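Local coordinates for extracellular ligand-binding receptor (Desulfohalobium retbaense DSM 5692, PDB 5ERE), which binds 2-oxo-4-methylpentanoate (ketoleucine) in a domain of the leucine-binding protein family and probably reports solute binding through a tandem PAS-type sensor region, at residues Ala121-Phe126 with Arg144-Arg149; Val154-Glu159 with Lys175-Glu180. All coordinates share one frame; numbering follows the deposited sequence.

Both contacts belong to the same alpha/beta lobe of the periplasmic-binding-protein domain, and neither lies at the ketoleucine, calcium or cytosine site. Contact 1 joins two neighbouring helices on one face of the central sheet: a buried leucine pair lies against strand 181-185, while a threonine and an arginine meet at the more exposed margin. Contact 2 lies nearer the surface, where the beginning of strand 154-160 meets the loop leading into strand 181-185. There an arginine lies with its aliphatic part against a valine and with its polar end near a backbone carbonyl. Helix 137-149 leads directly into strand 154-160, and Glu180 of contact 2 packs against Phe126 of contact 1.

Contact 1 (Ala121-Phe126 with Arg144-Arg149); sequences AYLTDF and RMLEDR
Leu123 and Leu146 meet where two helices of an alpha/beta sandwich, 112-123 and 137-149, lie over the parallel part of its sheet. Helix 137-149 is the connection of a beta-alpha-beta crossover between strands 129-134 and 154-160. From its CB, which is directed at the other helix, the side chain of Leu123 continues to CG, still 5.1 Å from Leu146 CD2. The second torsion (chi2 -175°) then sets CD1 as the extension of the chain, and this methyl makes the contact, 3.6 Å from Leu146 CD2. The other methyl, CD2, turns aside. Leu146 reaches in differently: its extended branch is CD1, and it is the lateral methyl, CD2, that touches, with the two side chains crossing at about a right angle. Both leucines also rest on Val183 of strand 181-185; branched, purely apolar side chains suit this buried place between helices and sheet.

Toward the surface the pairing becomes polar and looser. Arg149 is long enough to reach across, and its chain bends at chi2 (60°) to bring NH1 within 4.0 Å of Thr124 OG1, an approach oblique to the guanidinium and too long for a direct bond. Leu123 to Phe126 form a type I turn, in which Phe126 N donates to Leu123 O at 3.1 Å. The same turn sets Phe126 CE1 3.6 Å above the plane of the Tyr122 ring, displaced toward its rim.

Contact 2 (Val154-Glu159 with Lys175-Glu180); sequences VVAAQE and KARDSE
Arg177 and Val155 carry this contact, in which the loop after helix 168-175 passes the beginning of strand 154-160 before entering strand 181-185 of the same sheet in the alpha/beta lobe. Lys175 starts the loop with a type I turn: its carbonyl O receives Asp178 N at 2.9 Å, while Lys175 NZ is hydrogen-bonded to Ala200 O. Within that turn Arg177 leans on the strand. Its stem packs there as an apolar chain, with Arg177 CB 3.7 Å from Val155 CG2. One carbon further on, Arg177 CG lies 4.2 Å from Ala156 CB. The arginine and valine side chains run alongside one another with opposite headings, which brings Arg177 CD to 3.4 Å from Val155 O. With a bend at chi2 (-96°), the chain continues beside the strand, leaving NE 3.5 Å from Val155 O, so that this oxygen faces the rim of the guanidinium, close to level with it. Val155 departs from the extended conformation (psi -2°), and both it and Ala156 direct their CB atoms at the loop. The branched valine offers CG2 to the arginine stem, and a small alanine leaves room for it.

Asp178 takes a left-handed backbone conformation and points away, turning the chain back toward the sheet. Ser179 then brings its CB to 4.4 Å from Val155 CG2, a small residue suited to a place where it also touches Ala130 and Ala204. Glu180 begins the backbone pairing with Arg128. The chemistry is thus mostly aliphatic packing; the carbonyl of Val155, with its partial negative charge, would probably be drawn electrostatically to the nearby cationic head of Arg177.

Contact 1 (Ala121-Phe126 with Arg144-Arg149)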
ATOM      1  N   ALA A 121       6.370  -5.305  -1.370  1.00 44.57           N
ATOM      2  CA  ALA A 121       6.685  -5.829  -0.039  1.00 48.20           C
ATOM      3  C   ALA A 121       7.053  -7.293  -0.111  1.00 46.46           C
ATOM      4  O   ALA A 121       7.789  -7.787   0.731  1.00 54.99           O
ATOM      5  CB  ALA A 121       5.512  -5.654   0.939  1.00 35.52           C
ATOM      6  N   TYR A 122       6.478  -7.988  -1.085  1.00 42.12           N
ATOM      7  CA  TYR A 122       6.778  -9.399  -1.307  1.00 48.85           C
ATOM      8  C   TYR A 122       8.053  -9.544  -2.145  1.00 49.33           C
ATOM      9  O   TYR A 122       8.937 -10.324  -1.803  1.00 51.30           O
ATOM     10  CB  TYR A 122       5.600 -10.074  -2.003  1.00 46.56           C
ATOM     11  CG  TYR A 122       5.769 -11.551  -2.243  1.00 45.96           C
ATOM     12  CD1 TYR A 122       5.790 -12.442  -1.176  1.00 56.70           C
ATOM     13  CD2 TYR A 122       5.879 -12.064  -3.531  1.00 47.05           C
ATOM     14  CE1 TYR A 122       5.932 -13.800  -1.374  1.00 55.16           C
ATOM     15  CE2 TYR A 122       6.041 -13.429  -3.744  1.00 44.51           C
ATOM     16  CZ  TYR A 122       6.061 -14.293  -2.654  1.00 55.00           C
ATOM     17  OH  TYR A 122       6.201 -15.652  -2.818  1.00 62.56           O
ATOM     18  N   LEU A 123       8.123  -8.778  -3.231  1.00 42.08           N
ATOM     19  CA  LEU A 123       9.161  -8.950  -4.258  1.00 48.83           C
ATOM     20  C   LEU A 123      10.553  -8.583  -3.749  1.00 63.33           C
ATOM     21  O   LEU A 123      11.568  -8.957  -4.354  1.00 68.53           O
ATOM     22  CB  LEU A 123       8.852  -8.102  -5.509  1.00 46.90           C
ATOM     23  CG  LEU A 123       7.765  -8.589  -6.475  1.00 50.86           C
ATOM     24  CD1 LEU A 123       7.658  -7.706  -7.725  1.00 45.23           C
ATOM     25  CD2 LEU A 123       8.007 -10.024  -6.864  1.00 48.95           C
ATOM     26  N   THR A 124      10.606  -7.847  -2.649  1.00 58.78           N
ATOM     27  CA  THR A 124      11.864  -7.316  -2.171  1.00 67.58           C
ATOM     28  C   THR A 124      12.778  -8.444  -1.621  1.00 63.72           C
ATOM     29  O   THR A 124      13.974  -8.259  -1.527  1.00 59.44           O
ATOM     30  CB  THR A 124      11.611  -6.184  -1.118  1.00 59.26           C
ATOM     31  OG1 THR A 124      12.804  -5.417  -0.916  1.00 60.82           O
ATOM     32  CG2 THR A 124      11.094  -6.727   0.206  1.00 45.68           C
ATOM     33  N   ASP A 125      12.221  -9.620  -1.330  1.00 57.79           N
ATOM     34  CA  ASP A 125      13.011 -10.754  -0.842  1.00 69.00           C
ATOM     35  C   ASP A 125      13.481 -11.681  -1.969  1.00 72.65           C
ATOM     36  O   ASP A 125      13.850 -12.835  -1.725  1.00 77.01           O
ATOM     37  CB  ASP A 125      12.200 -11.552   0.172  1.00 69.94           C
ATOM     38  CG  ASP A 125      11.872 -10.741   1.407  1.00 76.63           C
ATOM     39  OD1 ASP A 125      12.711  -9.896   1.790  1.00 76.44           O
ATOM     40  OD2 ASP A 125      10.776 -10.944   1.978  1.00 79.46           O
ATOM     41  N   PHE A 126      13.449 -11.166  -3.195  1.00 69.62           N
ATOM     42  CA  PHE A 126      13.908 -11.893  -4.372  1.00 78.36           C
ATOM     43  C   PHE A 126      14.973 -11.071  -5.076  1.00 82.57           C
ATOM     44  O   PHE A 126      14.716  -9.926  -5.457  1.00 74.57           O
ATOM     45  CB  PHE A 126      12.754 -12.183  -5.326  1.00 69.01           C
ATOM     46  CG  PHE A 126      11.688 -13.065  -4.746  1.00 60.63           C
ATOM     47  CD1 PHE A 126      10.645 -12.528  -3.986  1.00 51.96           C
ATOM     48  CD2 PHE A 126      11.717 -14.428  -4.960  1.00 56.94           C
ATOM     49  CE1 PHE A 126       9.674 -13.347  -3.465  1.00 48.27           C
ATOM     50  CE2 PHE A 126      10.746 -15.247  -4.438  1.00 58.55           C
ATOM     51  CZ  PHE A 126       9.714 -14.704  -3.691  1.00 59.66           C
ATOM     52  N   ARG A 144       7.686  -0.629 -16.358  1.00 56.89           N
ATOM     53  CA  ARG A 144       8.390   0.602 -16.055  1.00 58.31           C
ATOM     54  C   ARG A 144       8.412   0.845 -14.551  1.00 66.78           C
ATOM     55  O   ARG A 144       9.350   1.437 -14.034  1.00 67.30           O
ATOM     56  CB  ARG A 144       7.749   1.783 -16.789  1.00 50.42           C
HETATM   57  N   MSE A 145       7.388   0.371 -13.846  1.00 68.28           N
HETATM   58  CA  MSE A 145       7.293   0.569 -12.396  1.00 62.23           C
HETATM   59  C   MSE A 145       8.225  -0.348 -11.664  1.00 61.83           C
HETATM   60  O   MSE A 145       8.902   0.048 -10.715  1.00 62.21           O
HETATM   61  CB  MSE A 145       5.891   0.296 -11.891  1.00 64.41           C
HETATM   62  CG  MSE A 145       4.877   1.288 -12.324  1.00 73.06           C
HETATM   63 SE   MSE A 145       4.702   2.796 -11.106  0.80 82.23          SE
HETATM   64  CE  MSE A 145       3.206   3.602 -12.065  1.00 69.67           C
ATOM     65  N   LEU A 146       8.211  -1.599 -12.090  1.00 50.61           N
ATOM     66  CA  LEU A 146       8.998  -2.607 -11.448  1.00 55.41           C
ATOM     67  C   LEU A 146      10.486  -2.312 -11.682  1.00 64.43           C
ATOM     68  O   LEU A 146      11.307  -2.473 -10.780  1.00 62.12           O
ATOM     69  CB  LEU A 146       8.592  -3.977 -11.965  1.00 54.00           C
ATOM     70  CG  LEU A 146       7.295  -4.514 -11.343  1.00 47.38           C
ATOM     71  CD1 LEU A 146       6.785  -5.716 -12.107  1.00 48.16           C
ATOM     72  CD2 LEU A 146       7.521  -4.849  -9.876  1.00 44.16           C
ATOM     73  N   GLU A 147      10.808  -1.830 -12.878  1.00 64.26           N
ATOM     74  CA  GLU A 147      12.184  -1.466 -13.222  1.00 71.15           C
ATOM     75  C   GLU A 147      12.701  -0.303 -12.394  1.00 74.75           C
ATOM     76  O   GLU A 147      13.870  -0.275 -12.023  1.00 73.93           O
ATOM     77  CB  GLU A 147      12.280  -1.109 -14.697  1.00 65.45           C
ATOM     78  CG  GLU A 147      12.353  -2.311 -15.605  1.00 67.56           C
ATOM     79  CD  GLU A 147      12.358  -1.922 -17.059  1.00 71.85           C
ATOM     80  OE1 GLU A 147      12.118  -0.728 -17.359  1.00 82.34           O
ATOM     81  OE2 GLU A 147      12.592  -2.811 -17.895  1.00 63.89           O
ATOM     82  N   ASP A 148      11.830   0.658 -12.104  1.00 75.89           N
ATOM     83  CA  ASP A 148      12.220   1.810 -11.299  1.00 74.07           C
ATOM     84  C   ASP A 148      12.441   1.425  -9.844  1.00 71.90           C
ATOM     85  O   ASP A 148      13.296   1.988  -9.161  1.00 78.27           O
ATOM     86  CB  ASP A 148      11.169   2.905 -11.385  1.00 73.10           C
ATOM     87  CG  ASP A 148      11.154   3.586 -12.737  1.00 88.76           C
ATOM     88  OD1 ASP A 148      11.741   3.032 -13.696  1.00 91.69           O
ATOM     89  OD2 ASP A 148      10.554   4.677 -12.842  1.00 94.69           O
ATOM     90  N   ARG A 149      11.671   0.455  -9.382  1.00 57.57           N
ATOM     91  CA  ARG A 149      11.674   0.082  -7.978  1.00 55.47           C
ATOM     92  C   ARG A 149      12.802  -0.872  -7.701  1.00 54.00           C
ATOM     93  O   ARG A 149      13.429  -0.814  -6.650  1.00 55.69           O
ATOM     94  CB  ARG A 149      10.334  -0.557  -7.581  1.00 49.45           C
ATOM     95  CG  ARG A 149      10.320  -1.185  -6.195  1.00 47.29           C
ATOM     96  CD  ARG A 149      10.611  -0.162  -5.132  1.00 55.50           C
ATOM     97  NE  ARG A 149      10.563  -0.719  -3.782  1.00 66.82           N
ATOM     98  CZ  ARG A 149      11.549  -1.402  -3.209  1.00 66.19           C
ATOM     99  NH1 ARG A 149      11.414  -1.853  -1.964  1.00 57.63           N
ATOM    100  NH2 ARG A 149      12.678  -1.629  -3.876  1.00 68.94           N
TER

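Contact 2 (Val154-Glu159 with Lys175-Glu180)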
ATOM      1  N   VAL A 154      15.766  -6.735 -11.284  1.00 60.84           N
ATOM      2  CA  VAL A 154      15.020  -7.050 -12.497  1.00 69.58           C
ATOM      3  C   VAL A 154      15.996  -7.474 -13.600  1.00 68.14           C
ATOM      4  O   VAL A 154      16.746  -6.647 -14.125  1.00 64.68           O
ATOM      5  CB  VAL A 154      14.147  -5.851 -12.962  1.00 64.99           C
ATOM      6  CG1 VAL A 154      13.613  -6.079 -14.368  1.00 60.55           C
ATOM      7  CG2 VAL A 154      12.959  -5.610 -11.982  1.00 61.63           C
ATOM      8  N   VAL A 155      15.966  -8.762 -13.942  1.00 66.54           N
ATOM      9  CA  VAL A 155      16.961  -9.362 -14.844  1.00 69.39           C
ATOM     10  C   VAL A 155      16.418  -9.624 -16.259  1.00 74.25           C
ATOM     11  O   VAL A 155      17.149 -10.076 -17.144  1.00 70.05           O
ATOM     12  CB  VAL A 155      17.505 -10.693 -14.248  1.00 70.54           C
ATOM     13  CG1 VAL A 155      18.050 -10.458 -12.851  1.00 72.66           C
ATOM     14  CG2 VAL A 155      16.440 -11.808 -14.222  1.00 62.50           C
ATOM     15  N   ALA A 156      15.141  -9.323 -16.473  1.00 67.13           N
ATOM     16  CA  ALA A 156      14.479  -9.592 -17.745  1.00 63.49           C
ATOM     17  C   ALA A 156      13.083  -8.962 -17.769  1.00 64.76           C
ATOM     18  O   ALA A 156      12.357  -9.050 -16.785  1.00 55.30           O
ATOM     19  CB  ALA A 156      14.379 -11.085 -17.984  1.00 56.51           C
ATOM     20  N   ALA A 157      12.730  -8.344 -18.894  1.00 75.46           N
ATOM     21  CA  ALA A 157      11.440  -7.679 -19.066  1.00 73.22           C
ATOM     22  C   ALA A 157      10.895  -7.990 -20.460  1.00 71.08           C
ATOM     23  O   ALA A 157      11.228  -7.308 -21.428  1.00 69.54           O
ATOM     24  CB  ALA A 157      11.580  -6.178 -18.868  1.00 74.64           C
ATOM     25  N   GLN A 158      10.067  -9.031 -20.539  1.00 59.85           N
ATOM     26  CA  GLN A 158       9.565  -9.552 -21.805  1.00 60.25           C
ATOM     27  C   GLN A 158       8.076  -9.238 -21.974  1.00 59.02           C
ATOM     28  O   GLN A 158       7.324  -9.258 -21.006  1.00 51.04           O
ATOM     29  CB  GLN A 158       9.787 -11.065 -21.879  1.00 68.56           C
ATOM     30  CG  GLN A 158      11.259 -11.499 -21.930  1.00 68.66           C
ATOM     31  CD  GLN A 158      11.961 -11.017 -23.201  1.00 72.58           C
ATOM     32  OE1 GLN A 158      11.729 -11.552 -24.286  1.00 60.53           O
ATOM     33  NE2 GLN A 158      12.794  -9.984 -23.071  1.00 76.67           N
ATOM     34  N   GLU A 159       7.663  -8.954 -23.205  1.00 59.49           N
ATOM     35  CA  GLU A 159       6.264  -8.698 -23.525  1.00 55.86           C
ATOM     36  C   GLU A 159       5.667  -9.834 -24.355  1.00 64.77           C
ATOM     37  O   GLU A 159       6.400 -10.641 -24.931  1.00 60.39           O
ATOM     38  CB  GLU A 159       6.138  -7.374 -24.271  1.00 58.91           C
ATOM     39  CG  GLU A 159       6.553  -6.161 -23.429  1.00 73.18           C
ATOM     40  CD  GLU A 159       6.570  -4.854 -24.213  1.00 83.01           C
ATOM     41  OE1 GLU A 159       6.533  -4.899 -25.468  1.00 85.26           O
ATOM     42  OE2 GLU A 159       6.641  -3.785 -23.564  1.00 76.40           O
ATOM     43  N   LYS A 175      14.367 -18.046 -18.866  1.00 72.16           N
ATOM     44  CA  LYS A 175      15.006 -19.169 -18.196  1.00 81.64           C
ATOM     45  C   LYS A 175      16.505 -18.923 -18.122  1.00 79.15           C
ATOM     46  O   LYS A 175      17.135 -19.204 -17.110  1.00 71.15           O
ATOM     47  CB  LYS A 175      14.718 -20.481 -18.916  1.00 78.07           C
ATOM     48  CG  LYS A 175      15.557 -21.640 -18.410  1.00 84.94           C
ATOM     49  CD  LYS A 175      15.027 -22.964 -18.916  1.00 95.70           C
ATOM     50  CE  LYS A 175      16.138 -23.979 -19.115  1.00110.70           C
ATOM     51  NZ  LYS A 175      15.634 -25.244 -19.712  1.00118.56           N
ATOM     52  N   ALA A 176      17.044 -18.326 -19.179  1.00 87.46           N
ATOM     53  CA  ALA A 176      18.480 -18.086 -19.280  1.00 94.49           C
ATOM     54  C   ALA A 176      18.956 -16.994 -18.326  1.00 97.42           C
ATOM     55  O   ALA A 176      20.137 -16.647 -18.334  1.00 95.08           O
ATOM     56  CB  ALA A 176      18.855 -17.723 -20.712  1.00 84.74           C
ATOM     57  N   ARG A 177      18.055 -16.449 -17.508  1.00 74.36           N
ATOM     58  CA  ARG A 177      18.490 -15.480 -16.506  1.00 66.74           C
ATOM     59  C   ARG A 177      18.268 -16.007 -15.107  1.00 69.52           C
ATOM     60  O   ARG A 177      18.469 -15.273 -14.132  1.00 75.17           O
ATOM     61  CB  ARG A 177      17.782 -14.150 -16.682  1.00 68.42           C
ATOM     62  CG  ARG A 177      17.752 -13.644 -18.100  1.00 69.92           C
ATOM     63  CD  ARG A 177      18.869 -12.674 -18.390  1.00 79.49           C
ATOM     64  NE  ARG A 177      18.597 -11.998 -19.661  1.00 98.50           N
ATOM     65  CZ  ARG A 177      19.218 -12.234 -20.816  1.00108.68           C
ATOM     66  NH1 ARG A 177      20.207 -13.122 -20.901  1.00123.55           N
ATOM     67  NH2 ARG A 177      18.855 -11.556 -21.898  1.00 93.75           N
ATOM     68  N   ASP A 178      17.845 -17.270 -15.018  1.00 62.04           N
ATOM     69  CA  ASP A 178      17.747 -17.975 -13.735  1.00 76.33           C
ATOM     70  C   ASP A 178      17.032 -17.130 -12.686  1.00 74.62           C
ATOM     71  O   ASP A 178      17.576 -16.854 -11.613  1.00 69.28           O
ATOM     72  CB  ASP A 178      19.144 -18.356 -13.245  1.00 82.95           C
ATOM     73  CG  ASP A 178      19.974 -18.996 -14.343  1.00 93.71           C
ATOM     74  OD1 ASP A 178      19.715 -20.177 -14.652  1.00101.17           O
ATOM     75  OD2 ASP A 178      20.855 -18.314 -14.917  1.00 89.46           O
ATOM     76  N   SER A 179      15.823 -16.698 -13.022  1.00 82.45           N
ATOM     77  CA  SER A 179      15.112 -15.776 -12.163  1.00 75.82           C
ATOM     78  C   SER A 179      14.633 -16.508 -10.922  1.00 65.58           C
ATOM     79  O   SER A 179      14.423 -17.721 -10.930  1.00 66.10           O
ATOM     80  CB  SER A 179      13.937 -15.130 -12.907  1.00 73.40           C
ATOM     81  OG  SER A 179      12.956 -16.090 -13.261  1.00 67.79           O
ATOM     82  N   GLU A 180      14.479 -15.740  -9.857  1.00 66.83           N
ATOM     83  CA  GLU A 180      13.978 -16.217  -8.584  1.00 73.25           C
ATOM     84  C   GLU A 180      12.446 -16.058  -8.512  1.00 67.87           C
ATOM     85  O   GLU A 180      11.729 -16.894  -7.951  1.00 49.46           O
ATOM     86  CB  GLU A 180      14.657 -15.426  -7.471  1.00 84.79           C
ATOM     87  CG  GLU A 180      15.252 -16.236  -6.355  1.00 91.70           C
ATOM     88  CD  GLU A 180      16.134 -15.380  -5.474  1.00 95.34           C
ATOM     89  OE1 GLU A 180      15.669 -14.950  -4.394  1.00 87.59           O
ATOM     90  OE2 GLU A 180      17.291 -15.128  -5.881  1.00105.22           O
TER